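Side-chain contacts in hypothetical membrane protein (Corynebacterium glutamicum, PDB 6JSB), which binds heme in its HtaA-family domain and probably hands it on within the heme-uptake machinery of Corynebacteria: residues E18-Y23 and V75-H80; I28-G31 and Y36-G39. All coordinates share one frame; numbering follows the deposited sequence.

Contact 1 (E18-Y23 and V75-H80); sequences ESFNNY and VHWTGH. With HEM (protoporphyrin IX containing Fe), chain C.
Y23 and H80 meet on one side of the heme. The phenol oxygen OH of Y23 lies 2.1 Å from the iron FE, and H80 NE2 donates a hydrogen bond of 2.6 Å to that same OH. The phenol oxygen lies near the imidazole plane, at the ring's edge. One face of the imidazole lies over heme C3B and C2B, with H80 CE1 only 3.1 Å from heme C2B. Y23 leans over the macrocycle from the same side. Its chi1 of 148° lies off the staggered position, consistent with a ring placed by the iron. Beyond H80, ND1 is bonded to Y34 OH, which fixes the turn of the imidazole. A tyrosine ligand backed by a histidine recalls the hemophore HasA; here the bond would probably draw negative charge off the coordinated oxygen.

Farther from the iron, W77 is gripped by two residues of the helix. Its NE1 points at N21 OD1 at 2.9 Å and 174°, almost a straight line, with indole and amide nearly coplanar. F20 comes edge-on to the indole face, planes 62° apart, its CE2 3.5 Å from W77 CD1, while V75 CG1 covers the opposite face.

The looser side is the propionate end, where partly exposed S19 gives a 2.6 Å hydrogen bond from OG to heme O2D.

The axes of 18-23 and 75-80 approach to 10.4 Å, the usual spacing of a helix on a sheet, and F20, N21 and W77 fill the interval. N21 and W77 both rest on F57 of strand 56-65 and I40 of strand 39-43, and Y23 reaches L97 of strand 95-109.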
loop_
_atom_site.group_PDB
_atom_site.type_symbol
_atom_site.label_atom_id
_atom_site.label_comp_id
_atom_site.label_asym_id
_atom_site.label_seq_id
_atom_site.Cartn_x
_atom_site.Cartn_y
_atom_site.Cartn_z
ATOM N N GLU A 18 4.658 -7.792 -6.256
ATOM C CA GLU A 18 4.010 -8.911 -6.971
ATOM C C GLU A 18 4.271 -10.235 -6.291
ATOM O O GLU A 18 3.358 -11.086 -6.203
ATOM C CB GLU A 18 4.477 -8.994 -8.418
ATOM C CG GLU A 18 4.025 -7.806 -9.224
ATOM C CD GLU A 18 4.686 -7.784 -10.590
ATOM O OE1 GLU A 18 4.123 -7.124 -11.465
ATOM O OE2 GLU A 18 5.770 -8.347 -10.770
ATOM N N SER A 19 5.518 -10.460 -5.825
ATOM C CA SER A 19 5.811 -11.781 -5.267
ATOM C C SER A 19 5.090 -11.964 -3.934
ATOM O O SER A 19 4.837 -13.098 -3.537
ATOM C CB SER A 19 7.344 -11.977 -5.140
ATOM O OG SER A 19 7.953 -11.029 -4.219
ATOM N N PHE A 20 4.693 -10.853 -3.280
ATOM C CA PHE A 20 3.956 -10.976 -2.019
ATOM C C PHE A 20 2.524 -11.407 -2.333
ATOM O O PHE A 20 1.974 -12.326 -1.708
ATOM C CB PHE A 20 3.946 -9.641 -1.253
ATOM C CG PHE A 20 3.154 -9.757 0.026
ATOM C CD1 PHE A 20 3.641 -10.558 1.075
ATOM C CD2 PHE A 20 1.959 -9.097 0.145
ATOM C CE1 PHE A 20 2.885 -10.704 2.255
ATOM C CE2 PHE A 20 1.196 -9.203 1.331
ATOM C CZ PHE A 20 1.668 -10.027 2.374
ATOM N N ASN A 21 1.914 -10.774 -3.346
ATOM C CA ASN A 21 0.558 -11.201 -3.731
ATOM C C ASN A 21 0.550 -12.630 -4.236
ATOM O O ASN A 21 -0.376 -13.404 -3.944
ATOM C CB ASN A 21 -0.011 -10.289 -4.833
ATOM C CG ASN A 21 -0.154 -8.823 -4.347
ATOM O OD1 ASN A 21 -0.543 -8.568 -3.210
ATOM N ND2 ASN A 21 0.103 -7.873 -5.253
ATOM N N ASN A 22 1.565 -13.001 -5.003
ATOM C CA ASN A 22 1.691 -14.400 -5.465
ATOM C C ASN A 22 1.766 -15.375 -4.294
ATOM O O ASN A 22 1.137 -16.440 -4.288
ATOM C CB ASN A 22 2.957 -14.520 -6.306
ATOM C CG ASN A 22 3.083 -15.891 -6.923
ATOM O OD1 ASN A 22 2.228 -16.260 -7.721
ATOM N ND2 ASN A 22 4.108 -16.651 -6.570
ATOM N N TYR A 23 2.570 -15.041 -3.276
ATOM C CA TYR A 23 2.691 -15.907 -2.106
ATOM C C TYR A 23 1.390 -15.933 -1.302
ATOM O O TYR A 23 0.925 -17.010 -0.906
ATOM C CB TYR A 23 3.853 -15.367 -1.256
ATOM C CG TYR A 23 3.681 -15.575 0.219
ATOM C CD1 TYR A 23 3.919 -16.826 0.797
ATOM C CD2 TYR A 23 3.377 -14.500 1.056
ATOM C CE1 TYR A 23 3.779 -16.979 2.247
ATOM C CE2 TYR A 23 3.262 -14.650 2.449
ATOM C CZ TYR A 23 3.454 -15.883 3.004
ATOM O OH TYR A 23 3.326 -16.062 4.350
ATOM N N VAL A 75 -6.412 -1.923 1.292
ATOM C CA VAL A 75 -6.243 -3.314 0.849
ATOM C C VAL A 75 -5.969 -4.179 2.074
ATOM O O VAL A 75 -5.185 -3.789 2.938
ATOM C CB VAL A 75 -5.091 -3.459 -0.163
ATOM C CG1 VAL A 75 -4.922 -4.921 -0.522
ATOM C CG2 VAL A 75 -5.370 -2.608 -1.425
ATOM N N HIS A 76 -6.600 -5.359 2.139
ATOM C CA HIS A 76 -6.488 -6.239 3.314
ATOM C C HIS A 76 -6.041 -7.602 2.811
ATOM O O HIS A 76 -6.738 -8.198 1.966
ATOM C CB HIS A 76 -7.870 -6.361 3.983
ATOM C CG HIS A 76 -7.878 -7.118 5.271
ATOM N ND1 HIS A 76 -9.016 -7.756 5.724
ATOM C CD2 HIS A 76 -6.918 -7.332 6.202
ATOM C CE1 HIS A 76 -8.753 -8.335 6.890
ATOM N NE2 HIS A 76 -7.494 -8.085 7.214
ATOM N N TRP A 77 -4.928 -8.126 3.337
ATOM C CA TRP A 77 -4.462 -9.475 2.996
ATOM C C TRP A 77 -4.610 -10.391 4.213
ATOM O O TRP A 77 -4.256 -9.994 5.339
ATOM C CB TRP A 77 -2.980 -9.480 2.654
ATOM C CG TRP A 77 -2.526 -8.691 1.448
ATOM C CD1 TRP A 77 -2.133 -9.229 0.237
ATOM C CD2 TRP A 77 -2.259 -7.277 1.371
ATOM N NE1 TRP A 77 -1.691 -8.226 -0.600
ATOM C CE2 TRP A 77 -1.784 -7.013 0.069
ATOM C CE3 TRP A 77 -2.429 -6.195 2.278
ATOM C CZ2 TRP A 77 -1.409 -5.715 -0.347
ATOM C CZ3 TRP A 77 -2.074 -4.926 1.879
ATOM C CH2 TRP A 77 -1.581 -4.681 0.559
ATOM N N THR A 78 -5.057 -11.630 3.991
ATOM C CA THR A 78 -5.198 -12.567 5.107
ATOM C C THR A 78 -4.719 -13.944 4.658
ATOM O O THR A 78 -5.092 -14.423 3.583
ATOM C CB THR A 78 -6.670 -12.687 5.578
ATOM O OG1 THR A 78 -7.562 -12.704 4.468
ATOM C CG2 THR A 78 -7.057 -11.449 6.443
ATOM N N GLY A 79 -3.918 -14.587 5.500
ATOM C CA GLY A 79 -3.501 -15.963 5.251
ATOM C C GLY A 79 -3.035 -16.675 6.519
ATOM O O GLY A 79 -3.071 -16.132 7.628
ATOM N N HIS A 80 -2.659 -17.949 6.364
ATOM C CA HIS A 80 -2.171 -18.755 7.486
ATOM C C HIS A 80 -3.185 -18.791 8.634
ATOM O O HIS A 80 -2.856 -18.550 9.783
ATOM C CB HIS A 80 -0.786 -18.260 8.004
ATOM C CG HIS A 80 0.290 -18.321 6.957
ATOM N ND1 HIS A 80 0.937 -19.498 6.621
ATOM C CD2 HIS A 80 0.853 -17.336 6.200
ATOM C CE1 HIS A 80 1.822 -19.229 5.658
ATOM N NE2 HIS A 80 1.789 -17.930 5.396
HETATM C CHA HEM C . 7.213 -15.694 2.725
HETATM C CHB HEM C . 5.454 -19.175 5.603
HETATM C CHC HEM C . 3.624 -15.705 8.520
HETATM C CHD HEM C . 5.120 -12.221 5.418
HETATM C C1A HEM C . 6.953 -16.917 3.311
HETATM C C2A HEM C . 7.525 -18.165 2.841
HETATM C C3A HEM C . 7.044 -19.165 3.617
HETATM C C4A HEM C . 6.162 -18.538 4.602
HETATM C CMA HEM C . 7.352 -20.690 3.513
HETATM C CAA HEM C . 8.514 -18.266 1.661
HETATM C CBA HEM C . 7.756 -18.579 0.379
HETATM C CGA HEM C . 8.661 -18.335 -0.807
HETATM O O1A HEM C . 8.234 -18.660 -1.950
HETATM O O2A HEM C . 9.796 -17.801 -0.595
HETATM C C1B HEM C . 4.807 -18.539 6.625
HETATM C C2B HEM C . 4.127 -19.208 7.735
HETATM C C3B HEM C . 3.627 -18.260 8.547
HETATM C C4B HEM C . 3.938 -16.943 7.975
HETATM C CMB HEM C . 4.101 -20.756 7.877
HETATM C CAB HEM C . 2.815 -18.410 9.868
HETATM C CBB HEM C . 2.158 -19.536 10.164
HETATM C C1C HEM C . 3.852 -14.453 7.940
HETATM C C2C HEM C . 3.427 -13.185 8.481
HETATM C C3C HEM C . 3.790 -12.211 7.612
HETATM C C4C HEM C . 4.525 -12.843 6.520
HETATM C CMC HEM C . 2.575 -12.994 9.763
HETATM C CAC HEM C . 3.449 -10.748 7.833
HETATM C CBC HEM C . 3.242 -9.980 6.773
HETATM C C1D HEM C . 5.826 -12.882 4.435
HETATM C C2D HEM C . 6.495 -12.229 3.333
HETATM C C3D HEM C . 7.087 -13.169 2.567
HETATM C C4D HEM C . 6.787 -14.466 3.152
HETATM C CMD HEM C . 6.545 -10.695 3.170
HETATM C CAD HEM C . 7.919 -12.906 1.274
HETATM C CBD HEM C . 6.948 -13.104 0.081
HETATM C CGD HEM C . 7.733 -12.807 -1.194
HETATM O O1D HEM C . 8.586 -13.686 -1.562
HETATM O O2D HEM C . 7.494 -11.693 -1.780
HETATM N NA HEM C . 6.120 -17.157 4.424
HETATM N NB HEM C . 4.629 -17.181 6.792
HETATM N NC HEM C . 4.543 -14.200 6.750
HETATM N ND HEM C . 6.011 -14.227 4.267
HETATM FE FE HEM C . 5.075 -15.635 5.487
#

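Contact 2 (I28-G31 and Y36-G39); sequences IANG and YHGG. With HEM (protoporphyrin IX containing Fe), chain C.
N30 and G38 form the most direct link: the amide N of G38 donates to N30 OD1 at 2.7 Å, with a nearly straight N-H at 172°, although the donor stands well above the plane of the acceptor amide. A water also donates to N30 OD1, at 2.9 Å, and to the backbone O of Y36, though other acceptors compete for its protons. The second direct bond runs from H37 NE2 to the carbonyl O of G31, 2.8 Å long and more bent. H37 has CG beside its own backbone N (chi1 -73°), which swings the imidazole back over the N30-G31 backbone. There the carbonyl O of N30 sits over one ring face, 3.2 Å from H37 CE1.

These bonds close the short loop that leads from helix 27-30 into strand 39-43, at the surface of the HtaA-family domain, the contact's centre about 20 Å from that of the chain. At G39 the backbone takes a conformation (phi 148°) open essentially to glycine alone.

One shell out, the other end of the N30 amide is held too: ND2 donates to L24 O and to T78 O, tying the loop to helix 18-24 and strand 68-81. Y36 turns away from N30 and bonds through OH to G85 O. On the heme side, I28 CD1 packs 3.6 Å from heme CBA, a carbon of one propionate arm.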
loop_
_atom_site.group_PDB
_atom_site.type_symbol
_atom_site.label_atom_id
_atom_site.label_comp_id
_atom_site.label_asym_id
_atom_site.label_seq_id
_atom_site.Cartn_x
_atom_site.Cartn_y
_atom_site.Cartn_z
ATOM N N ILE A 28 1.090 -21.715 -0.109
ATOM C CA ILE A 28 1.804 -21.686 1.157
ATOM C C ILE A 28 0.962 -20.969 2.201
ATOM O O ILE A 28 0.762 -21.478 3.310
ATOM C CB ILE A 28 3.186 -21.015 0.978
ATOM C CG1 ILE A 28 4.030 -21.798 -0.038
ATOM C CG2 ILE A 28 3.906 -20.863 2.341
ATOM C CD1 ILE A 28 5.259 -21.041 -0.503
ATOM N N ALA A 29 0.456 -19.757 1.859
ATOM C CA ALA A 29 -0.347 -18.994 2.827
ATOM C C ALA A 29 -1.819 -19.427 2.841
ATOM O O ALA A 29 -2.518 -19.163 3.811
ATOM C CB ALA A 29 -0.269 -17.475 2.527
ATOM N N ASN A 30 -2.319 -20.009 1.755
ATOM C CA ASN A 30 -3.759 -20.248 1.652
ATOM C C ASN A 30 -3.995 -21.531 0.860
ATOM O O ASN A 30 -4.801 -21.561 -0.061
ATOM C CB ASN A 30 -4.467 -19.052 1.013
ATOM C CG ASN A 30 -4.856 -17.995 2.041
ATOM O OD1 ASN A 30 -5.572 -18.287 3.003
ATOM N ND2 ASN A 30 -4.390 -16.726 1.827
ATOM N N GLY A 31 -3.281 -22.599 1.228
ATOM C CA GLY A 31 -3.461 -23.924 0.603
ATOM C C GLY A 31 -3.933 -25.007 1.555
ATOM O O GLY A 31 -4.661 -24.739 2.522
ATOM N N TYR A 36 -9.460 -22.883 6.705
ATOM C CA TYR A 36 -10.097 -21.645 6.282
ATOM C C TYR A 36 -9.092 -20.807 5.502
ATOM O O TYR A 36 -7.916 -20.715 5.879
ATOM C CB TYR A 36 -10.592 -20.833 7.492
ATOM C CG TYR A 36 -11.709 -21.540 8.177
ATOM C CD1 TYR A 36 -13.003 -21.484 7.676
ATOM C CD2 TYR A 36 -11.458 -22.265 9.317
ATOM C CE1 TYR A 36 -14.050 -22.176 8.313
ATOM C CE2 TYR A 36 -12.498 -22.954 9.983
ATOM C CZ TYR A 36 -13.772 -22.896 9.473
ATOM O OH TYR A 36 -14.794 -23.593 10.147
ATOM N N HIS A 37 -9.546 -20.212 4.405
ATOM C CA HIS A 37 -8.640 -19.465 3.552
ATOM C C HIS A 37 -9.031 -18.010 3.546
ATOM O O HIS A 37 -10.213 -17.684 3.703
ATOM C CB HIS A 37 -8.709 -19.977 2.113
ATOM C CG HIS A 37 -8.047 -21.300 1.940
ATOM N ND1 HIS A 37 -8.092 -22.008 0.750
ATOM C CD2 HIS A 37 -7.327 -22.048 2.804
ATOM C CE1 HIS A 37 -7.441 -23.152 0.905
ATOM N NE2 HIS A 37 -6.983 -23.209 2.148
ATOM N N GLY A 38 -8.033 -17.165 3.340
ATOM C CA GLY A 38 -8.278 -15.748 3.218
ATOM C C GLY A 38 -8.018 -15.283 1.799
ATOM O O GLY A 38 -8.440 -15.947 0.833
ATOM N N GLY A 39 -7.288 -14.206 1.637
ATOM C CA GLY A 39 -7.040 -13.702 0.301
ATOM C C GLY A 39 -6.929 -12.201 0.397
ATOM O O GLY A 39 -6.392 -11.678 1.379
HETATM C CHA HEM C . 7.213 -15.694 2.725
HETATM C CHB HEM C . 5.454 -19.175 5.603
HETATM C CHC HEM C . 3.624 -15.705 8.520
HETATM C CHD HEM C . 5.120 -12.221 5.418
HETATM C C1A HEM C . 6.953 -16.917 3.311
HETATM C C2A HEM C . 7.525 -18.165 2.841
HETATM C C3A HEM C . 7.044 -19.165 3.617
HETATM C C4A HEM C . 6.162 -18.538 4.602
HETATM C CMA HEM C . 7.352 -20.690 3.513
HETATM C CAA HEM C . 8.514 -18.266 1.661
HETATM C CBA HEM C . 7.756 -18.579 0.379
HETATM C CGA HEM C . 8.661 -18.335 -0.807
HETATM O O1A HEM C . 8.234 -18.660 -1.950
HETATM O O2A HEM C . 9.796 -17.801 -0.595
HETATM C C1B HEM C . 4.807 -18.539 6.625
HETATM C C2B HEM C . 4.127 -19.208 7.735
HETATM C C3B HEM C . 3.627 -18.260 8.547
HETATM C C4B HEM C . 3.938 -16.943 7.975
HETATM C CMB HEM C . 4.101 -20.756 7.877
HETATM C CAB HEM C . 2.815 -18.410 9.868
HETATM C CBB HEM C . 2.158 -19.536 10.164
HETATM C C1C HEM C . 3.852 -14.453 7.940
HETATM C C2C HEM C . 3.427 -13.185 8.481
HETATM C C3C HEM C . 3.790 -12.211 7.612
HETATM C C4C HEM C . 4.525 -12.843 6.520
HETATM C CMC HEM C . 2.575 -12.994 9.763
HETATM C CAC HEM C . 3.449 -10.748 7.833
HETATM C CBC HEM C . 3.242 -9.980 6.773
HETATM C C1D HEM C . 5.826 -12.882 4.435
HETATM C C2D HEM C . 6.495 -12.229 3.333
HETATM C C3D HEM C . 7.087 -13.169 2.567
HETATM C C4D HEM C . 6.787 -14.466 3.152
HETATM C CMD HEM C . 6.545 -10.695 3.170
HETATM C CAD HEM C . 7.919 -12.906 1.274
HETATM C CBD HEM C . 6.948 -13.104 0.081
HETATM C CGD HEM C . 7.733 -12.807 -1.194
HETATM O O1D HEM C . 8.586 -13.686 -1.562
HETATM O O2D HEM C . 7.494 -11.693 -1.780
HETATM N NA HEM C . 6.120 -17.157 4.424
HETATM N NB HEM C . 4.629 -17.181 6.792
HETATM N NC HEM C . 4.543 -14.200 6.750
HETATM N ND HEM C . 6.011 -14.227 4.267
HETATM FE FE HEM C . 5.075 -15.635 5.487
HETATM O O HOH W 1 -5.474 -19.543 5.621
#

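Contact 1 is buried and contact 2 lies at the surface, yet their centres are about 9 Å apart and both touch the heme. In 18-23 with 75-80 the work is done by aromatic rings, one asparagine amide and the iron; in 28-31 with 36-39 it falls to backbone amides and carbonyls, one asparagine, one histidine and a water. Each uses a histidine NE2 as donor, to the metal-bound phenol in one case and to a peptide oxygen in the other. Strand 68-81 joins them through probable backbone bonds, H80 N to A29 O (2.8 Å) and T78 N to G39 O (2.9 Å). Contact 2 is nested within the loop that contact 1 closes, shortly after helix 18-24.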